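Local coordinates for CHAD domain protein (Streptomyces chartreusis, PDB 6RN5) that probably binds polyphosphate, as a phosin with an all-helical CHAD domain, and also binds copper(II) ions, its physiological role being unknown, at residues 115-119 / 346-351; 174-179 / 340-344; 313-317 / 358-362; 101-106 / 186-191; 306-310 / 362-368. All blocks are in the same frame, centred on the assembly; numbering follows the deposited sequence.

Interaction 1. Residues 115-119 / 346-351. With CU (copper (II) ion), chain B.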
# COMPACT_ATOMS: atom_id res chain seq x y z
N ALA A 115 11.39 -1.86 7.99
CA ALA A 115 10.07 -1.65 7.46
C ALA A 115 9.01 -1.69 8.56
O ALA A 115 8.11 -0.87 8.56
CB ALA A 115 9.77 -2.64 6.35
N LEU A 116 9.12 -2.62 9.50
CA LEU A 116 8.19 -2.70 10.64
C LEU A 116 8.16 -1.46 11.57
O LEU A 116 7.10 -1.09 12.12
CB LEU A 116 8.51 -3.92 11.51
CG LEU A 116 8.06 -5.31 11.03
CD1 LEU A 116 8.73 -6.34 11.93
CD2 LEU A 116 6.55 -5.50 11.03
N HIS A 117 9.35 -0.91 11.80
CA HIS A 117 9.52 0.29 12.60
C HIS A 117 8.78 1.41 11.89
O HIS A 117 7.94 2.09 12.49
CB HIS A 117 11.01 0.66 12.78
CG HIS A 117 11.69 -0.04 13.93
ND1 HIS A 117 11.11 -0.16 15.18
CD2 HIS A 117 12.92 -0.60 14.03
CE1 HIS A 117 11.95 -0.80 15.99
NE2 HIS A 117 13.06 -1.07 15.32
N ARG A 118 9.06 1.55 10.60
CA ARG A 118 8.37 2.52 9.74
C ARG A 118 6.86 2.33 9.73
O ARG A 118 6.08 3.28 9.95
CB ARG A 118 8.93 2.39 8.32
CG ARG A 118 8.16 3.15 7.28
CD ARG A 118 8.99 3.34 6.02
NE ARG A 118 9.37 2.08 5.37
CZ ARG A 118 8.53 1.25 4.73
NH1 ARG A 118 7.22 1.52 4.66
NH2 ARG A 118 9.02 0.14 4.16
N LEU A 119 6.41 1.11 9.51
CA LEU A 119 4.99 0.83 9.44
C LEU A 119 4.25 0.96 10.80
O LEU A 119 3.00 0.98 10.84
CB LEU A 119 4.77 -0.58 8.90
CG LEU A 119 5.22 -0.79 7.48
CD1 LEU A 119 5.40 -2.28 7.19
CD2 LEU A 119 4.22 -0.15 6.54
N VAL A 346 0.76 -6.89 6.62
CA VAL A 346 1.06 -5.53 6.28
C VAL A 346 2.45 -5.43 5.68
O VAL A 346 2.69 -4.77 4.66
CB VAL A 346 1.00 -4.63 7.54
CG1 VAL A 346 1.38 -3.20 7.22
CG2 VAL A 346 -0.41 -4.60 8.12
N LEU A 347 3.38 -6.11 6.33
CA LEU A 347 4.78 -6.13 5.91
C LEU A 347 5.01 -6.78 4.54
O LEU A 347 5.79 -6.30 3.75
CB LEU A 347 5.57 -6.84 6.98
CG LEU A 347 7.05 -6.93 6.86
CD1 LEU A 347 7.64 -5.53 6.78
CD2 LEU A 347 7.53 -7.68 8.10
N HIS A 348 4.33 -7.88 4.27
CA HIS A 348 4.34 -8.45 2.93
C HIS A 348 3.82 -7.48 1.90
O HIS A 348 4.41 -7.34 0.83
CB HIS A 348 3.52 -9.74 2.89
CG HIS A 348 3.29 -10.28 1.51
ND1 HIS A 348 2.19 -9.93 0.75
CD2 HIS A 348 4.03 -11.13 0.74
CE1 HIS A 348 2.26 -10.56 -0.42
NE2 HIS A 348 3.38 -11.28 -0.45
N ALA A 349 2.73 -6.77 2.22
CA ALA A 349 2.14 -5.83 1.31
C ALA A 349 3.08 -4.65 1.05
O ALA A 349 3.32 -4.25 -0.12
CB ALA A 349 0.81 -5.33 1.87
N ASP A 350 3.62 -4.10 2.13
CA ASP A 350 4.64 -3.09 2.03
C ASP A 350 5.78 -3.46 1.07
O ASP A 350 6.17 -2.66 0.20
CB ASP A 350 5.24 -2.84 3.43
CG ASP A 350 6.24 -1.72 3.41
OD1 ASP A 350 5.78 -0.57 3.27
OD2 ASP A 350 7.46 -1.99 3.51
N GLN A 351 6.31 -4.66 1.22
CA GLN A 351 7.46 -5.06 0.41
C GLN A 351 7.01 -5.32 -1.04
O GLN A 351 7.76 -5.06 -1.97
CB GLN A 351 8.19 -6.26 1.03
CG GLN A 351 8.78 -5.91 2.41
CD GLN A 351 9.86 -4.87 2.28
OE1 GLN A 351 10.89 -5.13 1.62
NE2 GLN A 351 9.62 -3.66 2.82
CU CU B . 3.58 -12.66 -1.94
O HOH W 1 11.53 -1.29 2.85
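Helix 115-119 crosses helix 346-351 steeply, their axes 10.4 Å apart at an angle of 104°. A115 opens the contact: its methyl points at the other helix, with CB 3.6 Å from L347 CD1 and 3.7 Å from both D350 OD2 and Q351 NE2, so this small residue meets apolar and polar neighbours alike. L116 starts out sideways, but its isobutyl group swings back to put CD2 3.8 Å from L347 CD2; these two leucines also form the closest CA pair, at 6.8 Å. R118 supplies the charge. Its guanidinium meets the D350 carboxylate end-on in a bidentate salt bridge, NH1 to OD1 at 2.9 Å and NH2 to OD2 at 2.7 Å. D350 OD2 also accepts a bond from Q351 NE2 at 2.8 Å, and Q351 NE2 donates to a water that R118 NH2 reaches only weakly. L119 packs beside the salt bridge, CD2 3.6 Å from D350 OD1, with CD1 4.0 Å from L347 CD1 and 4.1 Å from V346 CG1. On the second helix, H348 takes no part in the crossing; its NE2 binds copper at 2.0 Å together with H262 and H271. Helix 305-331 backs H348 and Q351, while L260 and I261 of the second subunit pack on L119 and L116, placing the crossing of helices 82-120 and 338-366 at the dimer interface.

Interaction 2. Residues 174-179 / 340-344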
# COMPACT_ATOMS: atom_id res chain seq x y z
N LYS A 174 6.12 -8.59 18.11
CA LYS A 174 6.17 -10.02 17.95
C LYS A 174 6.64 -10.44 16.59
O LYS A 174 7.39 -11.40 16.51
CB LYS A 174 4.84 -10.67 18.25
CG LYS A 174 4.69 -10.92 19.75
CD LYS A 174 3.28 -11.34 20.09
CE LYS A 174 3.18 -11.85 21.51
NZ LYS A 174 1.79 -12.35 21.75
N ALA A 175 6.19 -9.75 15.52
CA ALA A 175 6.59 -10.13 14.17
C ALA A 175 8.08 -9.93 14.03
O ALA A 175 8.75 -10.73 13.41
CB ALA A 175 5.86 -9.32 13.10
N GLY A 176 8.58 -8.86 14.65
CA GLY A 176 9.96 -8.48 14.60
C GLY A 176 10.85 -9.51 15.24
O GLY A 176 11.90 -9.87 14.70
N ALA A 177 10.41 -9.98 16.39
CA ALA A 177 11.15 -10.97 17.13
C ALA A 177 11.10 -12.35 16.41
O ALA A 177 12.09 -13.12 16.42
CB ALA A 177 10.57 -11.07 18.53
N LEU A 178 9.96 -12.67 15.83
CA LEU A 178 9.83 -13.91 15.05
C LEU A 178 10.82 -13.95 13.87
O LEU A 178 11.55 -14.89 13.69
CB LEU A 178 8.39 -14.06 14.57
CG LEU A 178 8.09 -15.30 13.75
CD1 LEU A 178 8.24 -16.54 14.60
CD2 LEU A 178 6.68 -15.20 13.18
N LEU A 179 10.84 -12.89 13.09
CA LEU A 179 11.74 -12.78 11.96
C LEU A 179 13.21 -12.72 12.40
O LEU A 179 14.10 -13.29 11.76
CB LEU A 179 11.37 -11.56 11.13
CG LEU A 179 10.01 -11.66 10.41
CD1 LEU A 179 9.56 -10.30 9.96
CD2 LEU A 179 10.07 -12.59 9.20
N THR A 340 0.29 -11.04 15.35
CA THR A 340 1.58 -11.23 14.71
C THR A 340 1.36 -11.48 13.21
O THR A 340 2.00 -10.85 12.38
CB THR A 340 2.30 -12.40 15.38
OG1 THR A 340 2.47 -12.06 16.76
CG2 THR A 340 3.65 -12.64 14.75
N ALA A 341 0.42 -12.34 12.87
CA ALA A 341 0.13 -12.60 11.47
C ALA A 341 -0.39 -11.34 10.77
O ALA A 341 -0.16 -11.11 9.58
CB ALA A 341 -0.88 -13.72 11.37
N TYR A 342 -1.11 -10.52 11.50
CA TYR A 342 -1.68 -9.31 10.93
C TYR A 342 -0.57 -8.38 10.58
O TYR A 342 -0.56 -7.83 9.50
CB TYR A 342 -2.64 -8.71 11.95
CG TYR A 342 -3.26 -7.34 11.66
CD1 TYR A 342 -2.53 -6.15 11.89
CD2 TYR A 342 -4.58 -7.24 11.28
CE1 TYR A 342 -3.12 -4.91 11.69
CE2 TYR A 342 -5.19 -6.01 11.09
CZ TYR A 342 -4.46 -4.86 11.30
OH TYR A 342 -5.08 -3.67 11.09
N ALA A 343 0.42 -8.23 11.46
CA ALA A 343 1.54 -7.40 11.16
C ALA A 343 2.31 -7.90 9.93
O ALA A 343 2.78 -7.10 9.13
CB ALA A 343 2.49 -7.33 12.34
N LEU A 344 2.47 -9.21 9.83
CA LEU A 344 3.19 -9.79 8.75
C LEU A 344 2.46 -9.60 7.44
O LEU A 344 3.11 -9.44 6.42
CB LEU A 344 3.41 -11.28 9.01
CG LEU A 344 4.33 -11.61 10.18
CD1 LEU A 344 4.25 -13.11 10.46
CD2 LEU A 344 5.74 -11.22 9.82
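T340 gives up more area than any other residue here, 70 Å², and it faces the first turn of helix 174-179. Its OG1 lies 3.1 Å from K174 CB, a close approach to the aliphatic root of the lysine, whose amino end leads away. The T340 methyl turns to the apolar side: CG2 is 3.9 Å from A175 CA and 4.3 Å from L178 CD2. L344, one helical turn further on, buries 61 Å² and is the main apolar side chain of the contact. Its CD2 sits 3.8 Å from A175 CB and 3.9 Å from L179 CD1, while CD1 reaches L178 CD2 at 4.2 Å, so the side chain is clasped by three residues of the opposing helix. A175, with 51 Å² buried, lies between the two: its CB also meets A343 CB at 4.0 Å, and its CA is 5.2 Å from that of T340, the nearest backbone pair. The small A175 fits the close point of a steep crossing (-80°, axes 9.1 Å apart). The contact is thus held by van der Waals packing. It joins helix 170-198 to the beginning of helix 338-366. A330 and A331 of helix 305-331 pack against L344, I336 of the preceding loop touches L178, and I261 of the second subunit lies against A343.

Interaction 3. Residues 313-317 / 358-362. With SO4 (sulfate ion), chain H.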
# COMPACT_ATOMS: atom_id res chain seq x y z
N ALA A 313 17.85 -0.24 -8.93
CA ALA A 313 16.44 -0.46 -8.86
C ALA A 313 16.14 -1.95 -8.97
O ALA A 313 15.27 -2.43 -8.28
CB ALA A 313 15.75 0.30 -9.94
N LEU A 314 16.87 -2.68 -9.81
CA LEU A 314 16.63 -4.13 -9.88
C LEU A 314 17.11 -4.89 -8.63
O LEU A 314 16.52 -5.91 -8.28
CB LEU A 314 17.25 -4.74 -11.12
CG LEU A 314 16.69 -4.15 -12.41
CD1 LEU A 314 17.42 -4.66 -13.66
CD2 LEU A 314 15.20 -4.36 -12.53
N ASN A 315 18.13 -4.40 -7.93
CA ASN A 315 18.48 -5.03 -6.64
C ASN A 315 17.39 -4.81 -5.58
O ASN A 315 17.12 -5.68 -4.76
CB ASN A 315 19.81 -4.53 -6.08
CG ASN A 315 21.02 -4.99 -6.89
OD1 ASN A 315 20.98 -5.96 -7.68
ND2 ASN A 315 22.13 -4.29 -6.67
N ARG A 316 16.77 -3.65 -5.57
CA ARG A 316 15.73 -3.40 -4.61
C ARG A 316 14.54 -4.27 -4.95
O ARG A 316 13.88 -4.80 -4.07
CB ARG A 316 15.38 -1.91 -4.57
CG ARG A 316 16.39 -1.14 -3.70
CD ARG A 316 16.77 0.22 -4.24
NE ARG A 316 15.61 1.07 -4.54
CZ ARG A 316 15.49 1.89 -5.59
NH1 ARG A 316 16.44 1.98 -6.52
NH2 ARG A 316 14.38 2.61 -5.74
N HIS A 317 14.29 -4.44 -6.24
CA HIS A 317 13.22 -5.31 -6.71
C HIS A 317 13.39 -6.73 -6.14
O HIS A 317 12.49 -7.32 -5.59
CB HIS A 317 13.19 -5.31 -8.23
CG HIS A 317 12.06 -6.08 -8.82
ND1 HIS A 317 11.96 -7.44 -8.73
CD2 HIS A 317 10.97 -5.67 -9.52
CE1 HIS A 317 10.86 -7.85 -9.35
NE2 HIS A 317 10.25 -6.80 -9.84
N ALA A 358 10.12 -0.33 -7.32
CA ALA A 358 11.38 -0.57 -7.94
C ALA A 358 11.21 -0.74 -9.47
O ALA A 358 12.11 -0.34 -10.25
CB ALA A 358 12.07 -1.76 -7.33
N ARG A 359 10.09 -1.31 -9.90
CA ARG A 359 9.89 -1.53 -11.32
C ARG A 359 9.70 -0.18 -12.02
O ARG A 359 10.16 0.03 -13.15
CB ARG A 359 8.65 -2.38 -11.58
CG ARG A 359 8.75 -3.82 -11.17
CD ARG A 359 7.47 -4.60 -11.54
NE ARG A 359 7.61 -5.97 -11.02
CZ ARG A 359 6.60 -6.77 -10.67
NH1 ARG A 359 5.34 -6.39 -10.80
NH2 ARG A 359 6.87 -7.97 -10.20
N PHE A 360 8.97 0.72 -11.37
CA PHE A 360 8.83 2.07 -11.87
C PHE A 360 10.20 2.82 -11.90
O PHE A 360 10.54 3.47 -12.90
CB PHE A 360 7.80 2.82 -11.02
CG PHE A 360 7.49 4.22 -11.52
CD1 PHE A 360 6.74 4.42 -12.67
CD2 PHE A 360 7.93 5.34 -10.80
CE1 PHE A 360 6.45 5.70 -13.13
CE2 PHE A 360 7.65 6.63 -11.26
CZ PHE A 360 6.90 6.81 -12.43
N ALA A 361 10.97 2.74 -10.83
CA ALA A 361 12.28 3.35 -10.81
C ALA A 361 13.17 2.82 -11.96
O ALA A 361 13.83 3.60 -12.66
CB ALA A 361 12.95 3.17 -9.45
N PHE A 362 13.15 1.52 -12.18
CA PHE A 362 13.96 0.96 -13.25
C PHE A 362 13.52 1.57 -14.57
O PHE A 362 14.34 2.04 -15.35
CB PHE A 362 13.78 -0.55 -13.36
CG PHE A 362 14.37 -1.12 -14.62
CD1 PHE A 362 15.72 -1.45 -14.70
CD2 PHE A 362 13.56 -1.32 -15.76
CE1 PHE A 362 16.27 -1.95 -15.89
CE2 PHE A 362 14.10 -1.86 -16.94
CZ PHE A 362 15.45 -2.16 -17.01
S SO4 H . 3.53 -9.94 -9.71
O1 SO4 H . 3.02 -10.95 -10.69
O2 SO4 H . 5.01 -10.18 -9.65
O3 SO4 H . 3.37 -8.56 -10.18
O4 SO4 H . 2.76 -10.07 -8.40
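A sulfate site next to the copper centre lies at one edge of this helix pair. R359 grips the sulfate, probably from the crystallisation liquor, with two hydrogen bonds: NH1 to O3 at 3.0 Å and NH2 to O2 at 2.9 Å. Its NE donates to H317 NE2 at 3.0 Å, near the plane of the imidazole, and D274 and E356 form salt bridges with the same guanidinium. H271, a copper ligand, also bonds the sulfate. An anion can therefore bind here; whether polyphosphate uses the site is not established. The helices themselves run antiparallel, at 166° with axes 8.3 Å apart, as neighbours in the helical CHAD fold, and alanines make this closeness possible: A358 CB lies 3.4 Å from A313 O and 3.6 Å from H317 N. A313 CB is 4.0 Å from A361 CB and from F362 CB. On the flank away from R316, L314 CG reaches F362 CD1 at 3.7 Å, and W277 of helix 274-295 stacks on the H317 ring.

Interaction 4. Residues 101-106 / 186-191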
# COMPACT_ATOMS: atom_id res chain seq x y z
N MET A 101 24.93 -16.27 0.70
CA MET A 101 23.76 -16.60 1.52
C MET A 101 23.74 -15.92 2.88
O MET A 101 22.74 -15.28 3.25
CB MET A 101 23.61 -18.09 1.64
CG MET A 101 22.86 -18.66 0.44
SD MET A 101 21.02 -18.55 0.48
CE MET A 101 20.62 -16.93 1.16
N GLU A 102 24.83 -15.99 3.60
CA GLU A 102 24.85 -15.37 4.92
C GLU A 102 24.39 -13.91 4.84
O GLU A 102 23.46 -13.50 5.52
CB GLU A 102 26.22 -15.49 5.58
CG GLU A 102 26.25 -14.85 6.94
CD GLU A 102 27.61 -14.91 7.61
OE1 GLU A 102 28.59 -15.46 7.02
OE2 GLU A 102 27.68 -14.39 8.74
N HIS A 103 25.05 -13.15 3.97
CA HIS A 103 24.77 -11.73 3.74
C HIS A 103 23.30 -11.47 3.30
O HIS A 103 22.68 -10.55 3.78
CB HIS A 103 25.78 -11.18 2.69
CG HIS A 103 25.31 -9.95 1.97
ND1 HIS A 103 25.37 -8.68 2.52
CD2 HIS A 103 24.75 -9.80 0.74
CE1 HIS A 103 24.88 -7.81 1.66
NE2 HIS A 103 24.50 -8.45 0.57
N ALA A 104 22.77 -12.27 2.39
CA ALA A 104 21.41 -12.09 1.97
C ALA A 104 20.44 -12.15 3.18
O ALA A 104 19.52 -11.33 3.32
CB ALA A 104 21.05 -13.11 0.87
N TYR A 105 20.65 -13.12 4.06
CA TYR A 105 19.80 -13.27 5.26
C TYR A 105 19.98 -12.11 6.20
O TYR A 105 18.98 -11.56 6.75
CB TYR A 105 20.04 -14.59 5.99
CG TYR A 105 19.51 -15.79 5.23
CD1 TYR A 105 18.18 -15.88 4.88
CD2 TYR A 105 20.35 -16.86 4.89
CE1 TYR A 105 17.69 -16.98 4.19
CE2 TYR A 105 19.86 -17.95 4.20
CZ TYR A 105 18.55 -17.99 3.85
OH TYR A 105 18.07 -19.09 3.20
N THR A 106 21.22 -11.65 6.32
CA THR A 106 21.52 -10.47 7.18
C THR A 106 20.85 -9.22 6.67
O THR A 106 20.26 -8.47 7.43
CB THR A 106 23.02 -10.21 7.26
OG1 THR A 106 23.70 -11.43 7.63
CG2 THR A 106 23.34 -9.10 8.26
N ALA A 186 18.70 -18.88 10.04
CA ALA A 186 19.03 -19.04 8.61
C ALA A 186 20.47 -18.55 8.32
O ALA A 186 21.23 -19.21 7.62
CB ALA A 186 18.06 -18.26 7.74
N ARG A 187 20.82 -17.42 8.92
CA ARG A 187 22.10 -16.80 8.74
C ARG A 187 23.20 -17.68 9.30
O ARG A 187 24.17 -17.97 8.61
CB ARG A 187 22.10 -15.45 9.45
CG ARG A 187 23.45 -14.78 9.58
CD ARG A 187 23.33 -13.50 10.39
NE ARG A 187 24.64 -13.04 10.84
CZ ARG A 187 24.89 -11.88 11.44
NH1 ARG A 187 23.92 -11.01 11.68
NH2 ARG A 187 26.15 -11.58 11.81
N THR A 188 23.05 -18.07 10.56
CA THR A 188 24.02 -18.91 11.26
C THR A 188 24.19 -20.22 10.54
O THR A 188 25.32 -20.71 10.34
CB THR A 188 23.57 -19.14 12.71
OG1 THR A 188 23.53 -17.87 13.36
CG2 THR A 188 24.55 -19.94 13.49
N ARG A 189 23.08 -20.77 10.08
CA ARG A 189 23.17 -21.99 9.27
C ARG A 189 23.97 -21.78 7.95
O ARG A 189 24.83 -22.61 7.58
CB ARG A 189 21.80 -22.59 9.01
CG ARG A 189 21.82 -23.73 8.03
CD ARG A 189 20.49 -24.43 8.10
NE ARG A 189 20.41 -25.48 7.11
CZ ARG A 189 19.38 -26.30 6.98
NH1 ARG A 189 18.29 -26.17 7.76
NH2 ARG A 189 19.41 -27.24 6.06
N ALA A 190 23.66 -20.68 7.26
CA ALA A 190 24.36 -20.27 6.05
C ALA A 190 25.83 -20.04 6.31
O ALA A 190 26.67 -20.40 5.48
CB ALA A 190 23.77 -18.98 5.54
N HIS A 191 26.14 -19.38 7.44
CA HIS A 191 27.52 -19.06 7.76
C HIS A 191 28.33 -20.35 7.90
O HIS A 191 29.40 -20.50 7.32
CB HIS A 191 27.59 -18.24 9.04
CG HIS A 191 28.98 -17.98 9.54
ND1 HIS A 191 29.79 -16.99 9.00
CD2 HIS A 191 29.70 -18.53 10.55
CE1 HIS A 191 30.93 -16.96 9.66
NE2 HIS A 191 30.90 -17.88 10.60
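Two antiparallel helices, at 168° and 8.2 Å between axes, meet here with much of their polar chemistry gathered on E102. Its OE1 accepts a hydrogen bond from H191 ND1 at 2.8 Å, near the plane of the imidazole, while OE2 has a long salt bridge to R187 NE at 3.9 Å. The carboxylate thus faces two basic residues of one helix, placed a turn apart, and its extended chain packs CG against R187 CG at 3.8 Å. The first helix is kinked here, the N atoms of E102 and H103 having no bond to the preceding turn. T106 OG1 is satisfied within its own helix, donating to E102 O at 3.0 Å; it also lies over a face of the R187 guanidinium, 3.5 Å from R187 CD. T188 OG1, turned away, bonds T184 O. Beside these polar groups the packing is apolar. A186 CB rests over the Y105 ring, 3.6 Å from its centroid and 6° off the normal, a CH-pi contact, while A190 CB sits at the ring edge, 4.1 Å from Y105 CD2, and 4.0 Å from M101 CB. E102 and R187 approach to 4.9 Å between CA atoms. This is antiparallel helix packing at the surface, between the long helices 82-120 and 170-198 of the CHAD domain, remote from the copper site.

Interaction 5. Residues 306-310 / 362-368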
# COMPACT_ATOMS: atom_id res chain seq x y z
N ARG A 306 23.27 6.03 -15.51
CA ARG A 306 21.99 5.47 -15.88
C ARG A 306 21.95 3.96 -15.65
O ARG A 306 20.98 3.47 -15.07
CB ARG A 306 21.64 5.78 -17.33
CG ARG A 306 20.45 4.96 -17.84
CD ARG A 306 19.93 5.50 -19.15
NE ARG A 306 19.37 4.48 -20.02
CZ ARG A 306 20.06 3.51 -20.62
NH1 ARG A 306 21.38 3.37 -20.44
NH2 ARG A 306 19.41 2.65 -21.40
N LEU A 307 22.99 3.23 -16.06
CA LEU A 307 23.02 1.78 -15.86
C LEU A 307 23.16 1.45 -14.41
O LEU A 307 22.60 0.47 -13.94
CB LEU A 307 24.17 1.07 -16.59
CG LEU A 307 24.09 0.93 -18.10
CD1 LEU A 307 25.17 -0.05 -18.57
CD2 LEU A 307 22.69 0.54 -18.57
N LEU A 308 23.92 2.24 -13.67
CA LEU A 308 24.01 1.98 -12.24
C LEU A 308 22.69 2.25 -11.55
O LEU A 308 22.30 1.48 -10.71
CB LEU A 308 25.17 2.74 -11.61
CG LEU A 308 26.50 2.19 -12.21
CD1 LEU A 308 27.65 3.18 -12.00
CD2 LEU A 308 26.87 0.79 -11.73
N SER A 309 21.96 3.29 -11.95
CA SER A 309 20.65 3.50 -11.38
C SER A 309 19.68 2.35 -11.73
O SER A 309 18.92 1.88 -10.89
CB SER A 309 20.06 4.82 -11.86
OG SER A 309 18.74 4.96 -11.31
N ALA A 310 19.71 1.87 -12.97
CA ALA A 310 18.82 0.75 -13.36
C ALA A 310 19.13 -0.46 -12.53
O ALA A 310 18.23 -1.16 -12.07
CB ALA A 310 18.99 0.41 -14.83
N PHE A 362 13.15 1.52 -12.18
CA PHE A 362 13.96 0.96 -13.25
C PHE A 362 13.52 1.57 -14.57
O PHE A 362 14.34 2.04 -15.35
CB PHE A 362 13.78 -0.55 -13.36
CG PHE A 362 14.37 -1.12 -14.62
CD1 PHE A 362 15.72 -1.45 -14.70
CD2 PHE A 362 13.56 -1.32 -15.76
CE1 PHE A 362 16.27 -1.95 -15.89
CE2 PHE A 362 14.10 -1.86 -16.94
CZ PHE A 362 15.45 -2.16 -17.01
N GLN A 363 12.22 1.54 -14.81
CA GLN A 363 11.64 2.11 -16.02
C GLN A 363 12.03 3.57 -16.29
O GLN A 363 12.40 3.91 -17.40
CB GLN A 363 10.13 1.99 -15.99
CG GLN A 363 9.49 2.15 -17.36
CD GLN A 363 7.98 2.25 -17.27
OE1 GLN A 363 7.26 1.28 -17.55
NE2 GLN A 363 7.48 3.41 -16.85
N GLN A 364 11.98 4.42 -15.28
CA GLN A 364 12.37 5.81 -15.44
C GLN A 364 13.84 5.95 -15.74
O GLN A 364 14.24 6.77 -16.57
CB GLN A 364 12.06 6.62 -14.17
CG GLN A 364 10.62 6.54 -13.74
CD GLN A 364 9.69 6.99 -14.81
OE1 GLN A 364 8.97 6.19 -15.41
NE2 GLN A 364 9.71 8.29 -15.09
N ALA A 365 14.66 5.16 -15.05
CA ALA A 365 16.08 5.16 -15.29
C ALA A 365 16.41 4.63 -16.69
O ALA A 365 17.31 5.15 -17.37
CB ALA A 365 16.78 4.33 -14.25
N TRP A 366 15.72 3.57 -17.11
CA TRP A 366 16.05 2.93 -18.39
C TRP A 366 15.60 3.83 -19.53
O TRP A 366 16.36 4.00 -20.48
CB TRP A 366 15.40 1.57 -18.52
CG TRP A 366 15.77 0.91 -19.75
CD1 TRP A 366 15.08 0.90 -20.91
CD2 TRP A 366 16.96 0.17 -19.99
NE1 TRP A 366 15.73 0.18 -21.85
CE2 TRP A 366 16.90 -0.29 -21.32
CE3 TRP A 366 18.05 -0.19 -19.19
CZ2 TRP A 366 17.88 -1.08 -21.88
CZ3 TRP A 366 19.05 -0.96 -19.76
CH2 TRP A 366 18.95 -1.41 -21.10
N GLN A 367 14.40 4.41 -19.43
CA GLN A 367 13.91 5.38 -20.43
C GLN A 367 14.43 6.80 -20.22
O GLN A 367 14.06 7.70 -20.97
CB GLN A 367 12.39 5.43 -20.45
CG GLN A 367 11.76 4.23 -21.12
CD GLN A 367 10.24 4.26 -21.07
OE1 GLN A 367 9.64 4.86 -20.18
NE2 GLN A 367 9.60 3.61 -22.05
N LYS A 368 15.24 7.01 -19.19
CA LYS A 368 15.84 8.31 -18.93
C LYS A 368 14.73 9.32 -18.64
O LYS A 368 14.87 10.51 -18.94
CB LYS A 368 16.71 8.73 -20.12
CG LYS A 368 17.30 7.55 -20.90
CD LYS A 368 18.78 7.71 -21.13
CE LYS A 368 19.09 8.80 -22.14
NZ LYS A 368 20.44 8.52 -22.70
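R306 lays its guanidinium over one face of the W366 indole, CZ standing 4.6 Å from the centroid of the six-membered ring and 17° off its normal, a cation-pi contact. The same group reaches the backbone: NE donates to W366 O at 3.1 Å, and NH2 adds a weak bond of 3.5 Å to that oxygen, which lies near the end of the modelled chain. R306 CG also packs 3.2 Å from A365 O. Further along, L307 CD2 lies 4.1 Å from W366 CZ3. A365 CB fits between S309 OG, at 3.6 Å, and A310 N, at 4.0 Å, while A310 CB meets F362 CE1 at 3.8 Å. Helices 306-310 and 362-366 run antiparallel, at 169° with axes 8.6 Å apart, and A310 and F362 have CA atoms 4.9 Å apart. L239, T240 and V243 of helix 229-244 also contact the tryptophan. Buried apolar packing around A310 and F362 thus gives way, close to the last modelled residues, to a single arginine that holds W366 by both ring and carbonyl, so the tail of 338-366 is fastened to 306-310 by polar and cation-pi contacts as well as by packing.

Helix 338-366 takes part in four of the five contacts. From its start it meets helix 170-198 (interaction 2), helix 82-120 (interaction 1), then helix 305-331 twice (interactions 3 and 5). Interactions 1 and 2 touch, with centres about 10 Å apart, and both reach the second subunit; interactions 3 and 5 share F362, with centres about 9 Å apart, and form one antiparallel hairpin. The centres of interactions 2 and 5 are about 34 Å apart. Interaction 4 joins helices 82-120 and 170-198 about 20 Å, centre to centre, from interaction 2. The last long helix thus ties together early and late parts of the chain, with copper ligand H348 about a third of the way along it.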